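Local coordinates for protein aminofutalosine deaminase (Helicobacter pylori, PDB 7LKK) that hydrolytically deaminates aminofutalosine in the menaquinone pathway, using a metal-dependent amidohydrolase active site that holds an iron(III) ion here, at residues P352-A357 and K398-L403; T298-N303 and L339-A344; E17-S22 and S69-A74; L23-N28 and I359-A364. One frame throughout, in Å; residues are numbered along the deposited sequence.

All four contacts are largely buried, but their chemistry follows their place in the fold. Interaction 2 lies nearest the active site and is the polar one: a buried glutamate bonds the first turn of a helix, and the residue after the bonded one, Ser302, hydrogen-bonds to the metal-binding Asp328. Interactions 1 and 4 share helix 353-364, their centres about 10 Å apart, and both rely on leucines; Ile402 of the first touches Leu361 of the second. Interaction 3, away from the metal, packs two strands with no hydrogen bond between them, and its strand 69-73 pairs with strand 23-25 of interaction 4. Interactions 1 and 2 also touch the second subunit, whereas 3 and 4 do not.

Interaction 1: residues P352-A357 and K398-L403; sequences PLLELA and KEQAIL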
loop_
_atom_site.group_PDB
_atom_site.type_symbol
_atom_site.label_atom_id
_atom_site.label_comp_id
_atom_site.label_asym_id
_atom_site.label_seq_id
_atom_site.Cartn_x
_atom_site.Cartn_y
_atom_site.Cartn_z
ATOM N N PRO A 352 14.920 -7.367 -1.629
ATOM C CA PRO A 352 15.575 -6.050 -1.649
ATOM C C PRO A 352 14.866 -5.048 -2.547
ATOM O O PRO A 352 14.586 -5.330 -3.717
ATOM C CB PRO A 352 16.980 -6.379 -2.162
ATOM C CG PRO A 352 17.244 -7.738 -1.592
ATOM C CD PRO A 352 15.907 -8.460 -1.536
ATOM N N LEU A 353 14.585 -3.865 -1.991
ATOM C CA LEU A 353 13.630 -2.950 -2.609
ATOM C C LEU A 353 14.095 -2.483 -3.984
ATOM O O LEU A 353 13.290 -2.395 -4.919
ATOM C CB LEU A 353 13.390 -1.758 -1.684
ATOM C CG LEU A 353 12.302 -0.763 -2.082
ATOM C CD1 LEU A 353 11.005 -1.483 -2.425
ATOM C CD2 LEU A 353 12.082 0.243 -0.961
ATOM N N LEU A 354 15.386 -2.177 -4.131
ATOM C CA LEU A 354 15.878 -1.736 -5.433
ATOM C C LEU A 354 15.737 -2.840 -6.474
ATOM O O LEU A 354 15.376 -2.576 -7.627
ATOM C CB LEU A 354 17.328 -1.270 -5.320
ATOM C CG LEU A 354 17.505 0.062 -4.586
ATOM C CD1 LEU A 354 18.976 0.396 -4.396
ATOM C CD2 LEU A 354 16.782 1.184 -5.321
ATOM N N GLU A 355 16.001 -4.087 -6.079
ATOM C CA GLU A 355 15.800 -5.207 -6.993
ATOM C C GLU A 355 14.322 -5.405 -7.304
ATOM O O GLU A 355 13.954 -5.673 -8.455
ATOM C CB GLU A 355 16.399 -6.479 -6.395
ATOM C CG GLU A 355 16.402 -7.673 -7.334
ATOM C CD GLU A 355 16.789 -8.962 -6.636
ATOM O OE1 GLU A 355 17.388 -8.894 -5.540
ATOM O OE2 GLU A 355 16.490 -10.045 -7.183
ATOM N N LEU A 356 13.461 -5.263 -6.294
ATOM C CA LEU A 356 12.029 -5.454 -6.495
ATOM C C LEU A 356 11.429 -4.348 -7.355
ATOM O O LEU A 356 10.459 -4.588 -8.083
ATOM C CB LEU A 356 11.321 -5.521 -5.139
ATOM C CG LEU A 356 9.837 -5.890 -5.113
ATOM C CD1 LEU A 356 9.625 -7.267 -5.709
ATOM C CD2 LEU A 356 9.302 -5.831 -3.692
ATOM N N ALA A 357 11.997 -3.140 -7.296
ATOM C CA ALA A 357 11.487 -2.041 -8.108
ATOM C C ALA A 357 11.674 -2.322 -9.595
ATOM O O ALA A 357 10.835 -1.937 -10.419
ATOM C CB ALA A 357 12.170 -0.732 -7.711
ATOM N N LYS A 398 20.344 8.283 -10.767
ATOM C CA LYS A 398 20.203 7.170 -11.702
ATOM C C LYS A 398 19.806 5.881 -10.992
ATOM O O LYS A 398 18.902 5.165 -11.440
ATOM C CB LYS A 398 21.511 6.979 -12.471
ATOM C CG LYS A 398 21.356 6.373 -13.850
ATOM C CD LYS A 398 22.718 6.198 -14.503
ATOM C CE LYS A 398 22.593 5.844 -15.973
ATOM N NZ LYS A 398 23.920 5.813 -16.646
ATOM N N GLU A 399 20.467 5.567 -9.876
ATOM C CA GLU A 399 20.213 4.301 -9.201
ATOM C C GLU A 399 18.930 4.315 -8.376
ATOM O O GLU A 399 18.408 3.244 -8.048
ATOM C CB GLU A 399 21.405 3.916 -8.324
ATOM C CG GLU A 399 21.611 4.787 -7.103
ATOM C CD GLU A 399 22.084 3.986 -5.905
ATOM O OE1 GLU A 399 22.881 3.042 -6.099
ATOM O OE2 GLU A 399 21.653 4.294 -4.773
ATOM N N GLN A 400 18.415 5.494 -8.027
ATOM C CA GLN A 400 17.164 5.606 -7.288
ATOM C C GLN A 400 15.970 5.899 -8.188
ATOM O O GLN A 400 14.835 5.896 -7.699
ATOM C CB GLN A 400 17.269 6.708 -6.225
ATOM C CG GLN A 400 18.220 6.404 -5.075
ATOM C CD GLN A 400 17.576 5.569 -3.989
ATOM O OE1 GLN A 400 16.452 5.840 -3.566
ATOM N NE2 GLN A 400 18.290 4.552 -3.523
ATOM N N ALA A 401 16.203 6.133 -9.483
ATOM C CA ALA A 401 15.173 6.687 -10.356
ATOM C C ALA A 401 13.940 5.792 -10.420
ATOM O O ALA A 401 12.806 6.273 -10.324
ATOM C CB ALA A 401 15.744 6.912 -11.758
ATOM N N ILE A 402 14.144 4.485 -10.602
ATOM C CA ILE A 402 13.014 3.575 -10.777
ATOM C C ILE A 402 12.194 3.478 -9.495
ATOM O O ILE A 402 10.958 3.517 -9.529
ATOM C CB ILE A 402 13.510 2.195 -11.241
ATOM C CG1 ILE A 402 13.978 2.258 -12.695
ATOM C CG2 ILE A 402 12.418 1.146 -11.073
ATOM C CD1 ILE A 402 14.821 1.079 -13.112
ATOM N N LEU A 403 12.863 3.340 -8.349
ATOM C CA LEU A 403 12.143 3.230 -7.083
ATOM C C LEU A 403 11.430 4.532 -6.733
ATOM O O LEU A 403 10.253 4.521 -6.354
ATOM C CB LEU A 403 13.102 2.820 -5.967
ATOM C CG LEU A 403 12.536 2.874 -4.543
ATOM C CD1 LEU A 403 11.322 1.967 -4.400
ATOM C CD2 LEU A 403 13.605 2.509 -3.525
#
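Leu353 and Leu403 cross at about a right angle, so that the forked end of Leu403 rests on the branch point of Leu353 and the methyls meet. In both, CG stands anti to the backbone N (chi1 -173° in Leu353, 171° in Leu403), which carries the methyls out between the two helices. CG of Leu353 lies 3.7 Å from CD1 of Leu403, and its CD2 meets CD2 of Leu403 just as closely. Leu354, one residue on, has CG beside the backbone N instead; this swings CD2 across the other flank of Leu403, again nearly perpendicular, with Leu354 CD2 3.9 Å from Leu403 CD2. The same methyl lies against the carbonyl O of Glu399 and near NE2 of Gln400, whose side chain bends at chi2 and whose NE2 hydrogen-bonds to the backbone O of Tyr93 of the second subunit.

A turn further along, the chains come closest, and a small residue suits the place: Ala357 and Leu403 have CA atoms 5.4 Å apart. Ala357 CB sits 3.9 Å from CG2 of Ile402, and that branch, anti to its own backbone N, also reaches Ala357 O at 3.5 Å. Leu346 of helix 338-348 touches both Leu353 and Leu403. No hydrogen bond crosses this contact; it is apolar helix-to-helix packing between helices 353-364 and 401-408, within the amidohydrolase fold and beside the subunit interface.

Interaction 2: residues T298-N303 and L339-A344; sequences TCPFSN and LDELRA
Glu341 lays its carboxylate against the ring of Pro300, the two side chains crossing obliquely. Glu341 OE2 comes to 3.2 Å from Pro300 CD, with CG of the ring close by. The chain first extends, CG anti to the backbone N (chi1 -162°), then bends at chi2 (68°), and this brings the acid to the start of helix 300-305. There Glu341 OE2 accepts the backbone N-H of Phe301, 3.0 Å from that N, through its syn lone pair, in a nearly straight bond (171°). A water donates to Glu341 OE2 at 2.6 Å and accepts the N-H of Ser302 at 2.8 Å from that backbone N. Two successive amides of the first turn are thus served, one directly and one through water. Proline suits the position before them, since its nitrogen has no hydrogen to offer.

The helix follows strand 294-298 at the metal-bearing end of the amidohydrolase barrel, a TIM-barrel fold, and Cys299 occupies its N-cap position. The negative charge beside the helix start is probably stabilised by the helix dipole. The other oxygen, OE1, takes a hydrogen bond from ND2 of Asn333, which helps to fix the carboxylate's rotation. Ser302 hydrogen-bonds through OG to OD2 of the iron ligand Asp328; Glu341 thus stands behind this second-shell serine, linked to its amide through the water.

Beyond the acid the contact turns apolar: Ala344 CB meets the edge of the Phe301 ring, near its plane, 4.0 Å from CD2. The small methyl lets the backbones approach, and Leu407 of the second subunit packs on the same phenyl group.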
loop_
_atom_site.group_PDB
_atom_site.type_symbol
_atom_site.label_atom_id
_atom_site.label_comp_id
_atom_site.label_asym_id
_atom_site.label_seq_id
_atom_site.Cartn_x
_atom_site.Cartn_y
_atom_site.Cartn_z
ATOM N N THR A 298 0.369 -11.521 -11.583
ATOM C CA THR A 298 0.243 -11.399 -10.138
ATOM C C THR A 298 -0.570 -10.161 -9.781
ATOM O O THR A 298 -0.409 -9.098 -10.391
ATOM C CB THR A 298 1.624 -11.366 -9.462
ATOM O OG1 THR A 298 1.465 -11.427 -8.040
ATOM C CG2 THR A 298 2.409 -10.113 -9.847
ATOM N N CYS A 299 -1.464 -10.311 -8.805
ATOM C CA CYS A 299 -2.348 -9.237 -8.356
ATOM C C CYS A 299 -2.185 -9.096 -6.852
ATOM O O CYS A 299 -2.912 -9.734 -6.074
ATOM C CB CYS A 299 -3.799 -9.521 -8.742
ATOM S SG CYS A 299 -4.053 -9.900 -10.501
ATOM N N PRO A 300 -1.241 -8.264 -6.394
ATOM C CA PRO A 300 -0.910 -8.246 -4.955
ATOM C C PRO A 300 -2.062 -7.849 -4.042
ATOM O O PRO A 300 -2.242 -8.473 -2.989
ATOM C CB PRO A 300 0.253 -7.241 -4.869
ATOM C CG PRO A 300 0.259 -6.501 -6.163
ATOM C CD PRO A 300 -0.330 -7.422 -7.190
ATOM N N PHE A 301 -2.834 -6.817 -4.391
ATOM C CA PHE A 301 -3.887 -6.375 -3.481
ATOM C C PHE A 301 -5.030 -7.382 -3.427
ATOM O O PHE A 301 -5.550 -7.682 -2.346
ATOM C CB PHE A 301 -4.404 -4.994 -3.890
ATOM C CG PHE A 301 -4.902 -4.169 -2.734
ATOM C CD1 PHE A 301 -6.206 -4.299 -2.283
ATOM C CD2 PHE A 301 -4.064 -3.271 -2.094
ATOM C CE1 PHE A 301 -6.666 -3.544 -1.219
ATOM C CE2 PHE A 301 -4.517 -2.513 -1.026
ATOM C CZ PHE A 301 -5.820 -2.650 -0.588
ATOM N N SER A 302 -5.427 -7.920 -4.581
ATOM C CA SER A 302 -6.457 -8.954 -4.601
ATOM C C SER A 302 -6.027 -10.180 -3.804
ATOM O O SER A 302 -6.825 -10.747 -3.048
ATOM C CB SER A 302 -6.785 -9.336 -6.044
ATOM O OG SER A 302 -7.599 -10.492 -6.092
ATOM N N ASN A 303 -4.766 -10.600 -3.957
ATOM C CA ASN A 303 -4.269 -11.751 -3.209
ATOM C C ASN A 303 -4.344 -11.508 -1.706
ATOM O O ASN A 303 -4.647 -12.428 -0.937
ATOM C CB ASN A 303 -2.830 -12.064 -3.614
ATOM C CG ASN A 303 -2.712 -12.589 -5.031
ATOM O OD1 ASN A 303 -3.706 -12.939 -5.671
ATOM N ND2 ASN A 303 -1.484 -12.648 -5.530
ATOM N N LEU A 339 -0.323 2.282 -10.721
ATOM C CA LEU A 339 0.716 2.800 -9.836
ATOM C C LEU A 339 0.429 2.446 -8.380
ATOM O O LEU A 339 1.350 2.106 -7.627
ATOM C CB LEU A 339 0.843 4.312 -10.013
ATOM C CG LEU A 339 1.397 4.762 -11.368
ATOM C CD1 LEU A 339 1.143 6.242 -11.598
ATOM C CD2 LEU A 339 2.879 4.450 -11.470
ATOM N N ASP A 340 -0.839 2.520 -7.969
ATOM C CA ASP A 340 -1.212 2.053 -6.637
ATOM C C ASP A 340 -0.917 0.568 -6.478
ATOM O O ASP A 340 -0.415 0.134 -5.435
ATOM C CB ASP A 340 -2.694 2.328 -6.373
ATOM C CG ASP A 340 -2.991 3.800 -6.156
ATOM O OD1 ASP A 340 -2.039 4.600 -6.070
ATOM O OD2 ASP A 340 -4.186 4.158 -6.072
ATOM N N GLU A 341 -1.216 -0.225 -7.511
ATOM C CA GLU A 341 -0.956 -1.661 -7.453
ATOM C C GLU A 341 0.535 -1.947 -7.342
ATOM O O GLU A 341 0.946 -2.876 -6.636
ATOM C CB GLU A 341 -1.537 -2.349 -8.689
ATOM C CG GLU A 341 -1.707 -3.852 -8.543
ATOM C CD GLU A 341 -2.781 -4.218 -7.540
ATOM O OE1 GLU A 341 -3.712 -3.409 -7.341
ATOM O OE2 GLU A 341 -2.695 -5.313 -6.946
ATOM N N LEU A 342 1.361 -1.163 -8.037
ATOM C CA LEU A 342 2.803 -1.375 -7.981
ATOM C C LEU A 342 3.359 -1.052 -6.599
ATOM O O LEU A 342 4.257 -1.744 -6.110
ATOM C CB LEU A 342 3.497 -0.539 -9.056
ATOM C CG LEU A 342 3.164 -0.964 -10.490
ATOM C CD1 LEU A 342 3.797 -0.021 -11.507
ATOM C CD2 LEU A 342 3.595 -2.404 -10.735
ATOM N N ARG A 343 2.831 -0.011 -5.950
ATOM C CA ARG A 343 3.255 0.285 -4.585
ATOM C C ARG A 343 2.803 -0.803 -3.619
ATOM O O ARG A 343 3.540 -1.162 -2.693
ATOM C CB ARG A 343 2.724 1.651 -4.151
ATOM C CG ARG A 343 3.501 2.821 -4.741
ATOM C CD ARG A 343 2.992 4.150 -4.218
ATOM N NE ARG A 343 1.739 4.550 -4.852
ATOM C CZ ARG A 343 1.660 5.229 -5.992
ATOM N NH1 ARG A 343 2.766 5.588 -6.635
ATOM N NH2 ARG A 343 0.474 5.549 -6.491
ATOM N N ALA A 344 1.595 -1.342 -3.815
ATOM C CA ALA A 344 1.177 -2.490 -3.019
ATOM C C ALA A 344 2.105 -3.672 -3.258
ATOM O O ALA A 344 2.446 -4.407 -2.324
ATOM C CB ALA A 344 -0.270 -2.867 -3.347
HETATM O O HOH W 1 -4.763 -6.872 -7.134
#

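Interaction 3: residues E17-S22 and S69-A74; sequences EIIGAS and SVLLPA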
loop_
_atom_site.group_PDB
_atom_site.type_symbol
_atom_site.label_atom_id
_atom_site.label_comp_id
_atom_site.label_asym_id
_atom_site.label_seq_id
_atom_site.Cartn_x
_atom_site.Cartn_y
_atom_site.Cartn_z
ATOM N N GLU A 17 7.624 13.600 -34.306
ATOM C CA GLU A 17 7.991 14.595 -33.310
ATOM C C GLU A 17 9.018 13.984 -32.369
ATOM O O GLU A 17 9.301 12.784 -32.415
ATOM C CB GLU A 17 6.768 15.106 -32.536
ATOM C CG GLU A 17 5.936 14.013 -31.896
ATOM C CD GLU A 17 4.752 14.556 -31.116
ATOM O OE1 GLU A 17 4.907 15.593 -30.435
ATOM O OE2 GLU A 17 3.665 13.948 -31.186
ATOM N N ILE A 18 9.584 14.830 -31.513
ATOM C CA ILE A 18 10.599 14.430 -30.546
ATOM C C ILE A 18 10.118 14.826 -29.159
ATOM O O ILE A 18 9.634 15.947 -28.963
ATOM C CB ILE A 18 11.965 15.077 -30.850
ATOM C CG1 ILE A 18 12.367 14.841 -32.307
ATOM C CG2 ILE A 18 13.037 14.545 -29.907
ATOM C CD1 ILE A 18 13.675 15.509 -32.696
ATOM N N ILE A 19 10.237 13.908 -28.203
ATOM C CA ILE A 19 10.008 14.211 -26.796
ATOM C C ILE A 19 11.173 13.658 -25.990
ATOM O O ILE A 19 11.670 12.560 -26.263
ATOM C CB ILE A 19 8.667 13.651 -26.270
ATOM C CG1 ILE A 19 8.579 12.137 -26.470
ATOM C CG2 ILE A 19 7.489 14.365 -26.922
ATOM C CD1 ILE A 19 7.397 11.502 -25.761
ATOM N N GLY A 20 11.620 14.434 -24.999
ATOM C CA GLY A 20 12.698 14.012 -24.139
ATOM C C GLY A 20 12.388 14.349 -22.684
ATOM O O GLY A 20 11.482 15.130 -22.392
ATOM N N ALA A 21 13.156 13.734 -21.796
ATOM C CA ALA A 21 12.984 13.961 -20.368
ATOM C C ALA A 21 14.319 13.751 -19.672
ATOM O O ALA A 21 15.240 13.145 -20.226
ATOM C CB ALA A 21 11.909 13.039 -19.775
ATOM N N SER A 22 14.406 14.260 -18.439
ATOM C CA SER A 22 15.635 14.122 -17.663
ATOM C C SER A 22 15.988 12.661 -17.431
ATOM O O SER A 22 17.170 12.313 -17.338
ATOM C CB SER A 22 15.496 14.847 -16.322
ATOM O OG SER A 22 15.158 16.209 -16.509
ATOM N N SER A 69 11.417 15.089 -15.167
ATOM C CA SER A 69 10.330 14.190 -15.507
ATOM C C SER A 69 10.900 12.844 -15.929
ATOM O O SER A 69 12.101 12.697 -16.167
ATOM C CB SER A 69 9.453 14.779 -16.618
ATOM O OG SER A 69 8.972 16.060 -16.248
ATOM N N VAL A 70 10.018 11.852 -16.009
ATOM C CA VAL A 70 10.381 10.503 -16.423
ATOM C C VAL A 70 9.589 10.155 -17.672
ATOM O O VAL A 70 8.358 10.273 -17.687
ATOM C CB VAL A 70 10.122 9.475 -15.307
ATOM C CG1 VAL A 70 10.252 8.059 -15.847
ATOM C CG2 VAL A 70 11.087 9.699 -14.148
ATOM N N LEU A 71 10.299 9.738 -18.716
ATOM C CA LEU A 71 9.703 9.217 -19.938
ATOM C C LEU A 71 9.853 7.702 -19.933
ATOM O O LEU A 71 10.950 7.186 -19.696
ATOM C CB LEU A 71 10.379 9.825 -21.171
ATOM C CG LEU A 71 10.034 9.264 -22.551
ATOM C CD1 LEU A 71 8.548 9.379 -22.821
ATOM C CD2 LEU A 71 10.834 9.981 -23.631
ATOM N N LEU A 72 8.756 6.995 -20.185
ATOM C CA LEU A 72 8.751 5.542 -20.107
ATOM C C LEU A 72 7.604 5.026 -20.966
ATOM O O LEU A 72 6.737 5.803 -21.389
ATOM C CB LEU A 72 8.618 5.063 -18.649
ATOM C CG LEU A 72 7.224 4.994 -18.019
ATOM C CD1 LEU A 72 7.231 4.052 -16.824
ATOM C CD2 LEU A 72 6.742 6.376 -17.600
ATOM N N PRO A 73 7.587 3.730 -21.278
ATOM C CA PRO A 73 6.455 3.185 -22.037
ATOM C C PRO A 73 5.167 3.277 -21.236
ATOM O O PRO A 73 5.168 3.189 -20.007
ATOM C CB PRO A 73 6.855 1.724 -22.278
ATOM C CG PRO A 73 8.319 1.678 -22.067
ATOM C CD PRO A 73 8.626 2.714 -21.042
ATOM N N ALA A 74 4.057 3.455 -21.950
ATOM C CA ALA A 74 2.753 3.317 -21.319
ATOM C C ALA A 74 2.627 1.939 -20.679
ATOM O O ALA A 74 3.184 0.949 -21.162
ATOM C CB ALA A 74 1.633 3.535 -22.338
#
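Leu71 carries the largest share of this contact, with Ala21 and Ser69 next. CG of Leu71 is anti to the backbone N (chi1 172°), which sends the fork along strand 17-21: Leu71 CD1 meets CD1 of Ile19 at 3.8 Å, the side chains crossing at about a right angle, and CD2 reaches the carbonyl O of Ile19. Ile19 holds CG1 in the crowded position between backbone N and carbonyl carbon. Nearer the corner of the chain, Ala21 CB packs on Leu71 CB at 3.8 Å and lies 3.6 Å from the carbonyl O of Ser69. A methyl suits this narrow place. Both hydroxyls turn to the residues just before Ser69: Ser22 OG hydrogen-bonds to the backbone N of Asn68, Ser69 OG to the backbone O of Glu67.

No hydrogen bond joins the segments; the N-to-C directions of their short strands differ by 124°, neither parallel nor regularly antiparallel. Two sheets thus pack through side chains, consistent with the small beta domain that amidohydrolases carry beside the barrel. Strand 17-21 pairs with strands 37-41 and 62-66, while strand 69-73 lies between strands 23-25 and 387-391; Leu387 and Val389 of strand 387-391 touch Ile19 and Leu71, respectively.

Interaction 4: residues L23-N28 and I359-A364; sequences LVFLCN and IALLGA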
loop_
_atom_site.group_PDB
_atom_site.type_symbol
_atom_site.label_atom_id
_atom_site.label_comp_id
_atom_site.label_asym_id
_atom_site.label_seq_id
_atom_site.Cartn_x
_atom_site.Cartn_y
_atom_site.Cartn_z
ATOM N N LEU A 23 14.981 11.799 -17.324
ATOM C CA LEU A 23 15.175 10.371 -17.132
ATOM C C LEU A 23 14.273 9.630 -18.104
ATOM O O LEU A 23 13.099 9.984 -18.255
ATOM C CB LEU A 23 14.864 9.957 -15.690
ATOM C CG LEU A 23 15.785 10.536 -14.613
ATOM C CD1 LEU A 23 15.112 10.482 -13.248
ATOM C CD2 LEU A 23 17.110 9.792 -14.591
ATOM N N VAL A 24 14.822 8.617 -18.766
ATOM C CA VAL A 24 14.075 7.771 -19.687
ATOM C C VAL A 24 14.255 6.324 -19.253
ATOM O O VAL A 24 15.388 5.854 -19.107
ATOM C CB VAL A 24 14.533 7.960 -21.145
ATOM C CG1 VAL A 24 13.780 7.010 -22.067
ATOM C CG2 VAL A 24 14.335 9.402 -21.582
ATOM N N PHE A 25 13.142 5.626 -19.039
ATOM C CA PHE A 25 13.155 4.206 -18.705
ATOM C C PHE A 25 12.894 3.428 -19.989
ATOM O O PHE A 25 11.790 3.484 -20.541
ATOM C CB PHE A 25 12.102 3.873 -17.647
ATOM C CG PHE A 25 12.322 4.551 -16.320
ATOM C CD1 PHE A 25 13.528 5.170 -16.021
ATOM C CD2 PHE A 25 11.318 4.558 -15.364
ATOM C CE1 PHE A 25 13.718 5.788 -14.801
ATOM C CE2 PHE A 25 11.505 5.172 -14.144
ATOM C CZ PHE A 25 12.706 5.787 -13.860
ATOM N N LEU A 26 13.910 2.704 -20.467
ATOM C CA LEU A 26 13.742 1.932 -21.695
ATOM C C LEU A 26 12.850 0.718 -21.481
ATOM O O LEU A 26 12.154 0.291 -22.411
ATOM C CB LEU A 26 15.102 1.486 -22.231
ATOM C CG LEU A 26 16.029 2.557 -22.801
ATOM C CD1 LEU A 26 17.126 1.899 -23.620
ATOM C CD2 LEU A 26 15.252 3.553 -23.647
ATOM N N CYS A 27 12.864 0.156 -20.272
ATOM C CA CYS A 27 12.106 -1.050 -19.942
ATOM C C CYS A 27 12.469 -2.213 -20.863
ATOM O O CYS A 27 11.613 -3.002 -21.268
ATOM C CB CYS A 27 10.601 -0.783 -19.958
ATOM S SG CYS A 27 10.079 0.347 -18.654
ATOM N N ASN A 28 13.746 -2.306 -21.216
ATOM C CA ASN A 28 14.249 -3.584 -21.682
ATOM C C ASN A 28 14.503 -4.477 -20.472
ATOM O O ASN A 28 14.407 -4.042 -19.321
ATOM C CB ASN A 28 15.514 -3.401 -22.528
ATOM C CG ASN A 28 16.535 -2.472 -21.882
ATOM O OD1 ASN A 28 16.417 -2.106 -20.714
ATOM N ND2 ASN A 28 17.547 -2.088 -22.652
ATOM N N ILE A 359 11.674 -5.374 -10.937
ATOM C CA ILE A 359 10.663 -6.377 -11.248
ATOM C C ILE A 359 9.295 -5.725 -11.400
ATOM O O ILE A 359 8.528 -6.061 -12.313
ATOM C CB ILE A 359 10.662 -7.476 -10.170
ATOM C CG1 ILE A 359 11.931 -8.320 -10.287
ATOM C CG2 ILE A 359 9.420 -8.349 -10.272
ATOM C CD1 ILE A 359 12.130 -9.287 -9.153
ATOM N N ALA A 360 8.978 -4.768 -10.525
ATOM C CA ALA A 360 7.683 -4.095 -10.590
ATOM C C ALA A 360 7.533 -3.312 -11.888
ATOM O O ALA A 360 6.493 -3.386 -12.556
ATOM C CB ALA A 360 7.514 -3.173 -9.380
ATOM N N LEU A 361 8.572 -2.565 -12.274
ATOM C CA LEU A 361 8.499 -1.758 -13.489
ATOM C C LEU A 361 8.375 -2.635 -14.729
ATOM O O LEU A 361 7.523 -2.389 -15.591
ATOM C CB LEU A 361 9.723 -0.847 -13.592
ATOM C CG LEU A 361 9.820 0.023 -14.848
ATOM C CD1 LEU A 361 8.582 0.893 -14.999
ATOM C CD2 LEU A 361 11.081 0.882 -14.820
ATOM N N LEU A 362 9.230 -3.656 -14.847
ATOM C CA LEU A 362 9.125 -4.572 -15.978
ATOM C C LEU A 362 7.818 -5.354 -15.939
ATOM O O LEU A 362 7.264 -5.693 -16.991
ATOM C CB LEU A 362 10.318 -5.530 -15.999
ATOM C CG LEU A 362 11.690 -4.890 -16.232
ATOM C CD1 LEU A 362 12.776 -5.950 -16.344
ATOM C CD2 LEU A 362 11.664 -4.005 -17.465
ATOM N N GLY A 363 7.317 -5.654 -14.738
ATOM C CA GLY A 363 6.023 -6.299 -14.609
ATOM C C GLY A 363 4.869 -5.458 -15.107
ATOM O O GLY A 363 3.814 -6.002 -15.449
ATOM N N ALA A 364 5.040 -4.137 -15.149
ATOM C CA ALA A 364 4.003 -3.231 -15.615
ATOM C C ALA A 364 4.203 -2.781 -17.053
ATOM O O ALA A 364 3.347 -2.067 -17.585
ATOM C CB ALA A 364 3.930 -1.997 -14.709
#
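Leu361 pushes its fork between Phe25 and Cys27, joining the end of strand 23-25 and the turn after it to helix 353-364; in this metal-dependent hydrolase of TIM-barrel fold, the helix lies against the strand end of the small beta domain. CG is anti to the backbone N (chi1 178°), sending CD2 to the Phe25 ring and both methyls toward the sulfur of Cys27. Leu361 CD2 touches CD2 of the Phe25 ring at 3.7 Å, the side chains crossing at about a right angle and the methyl approaching obliquely. Leu361 CG meets Cys27 SG at 3.8 Å, and its methyls lie only slightly farther from the same sulfur. A thiol suits this spot because it is compact and easily surrounded by carbon. Leu362 takes the other torsion, CG beside its backbone N, so that it reaches past Leu361 to the turn: Leu362 CD2 sits 3.9 Å from Cys27 CA.

Around this first shell, several partners set the positions. Phe25 is held by backbone hydrogen bonding to Leu71 of strand 69-80, and its ring packs against Val70 and Leu72. From helix 401-408, Ala401 touches the ring of Phe25 while Ile402 touches Leu361. Cys27 has positive phi and psi (57° and 37°), a left-handed conformation that turns the chain out of the strand; its side chain lies beside Pro73. Asn28 then fixes the bend through OD1, which accepts the backbone N-H of Glu32, while Asn28 O lies 3.3 Å from Leu362 CD2.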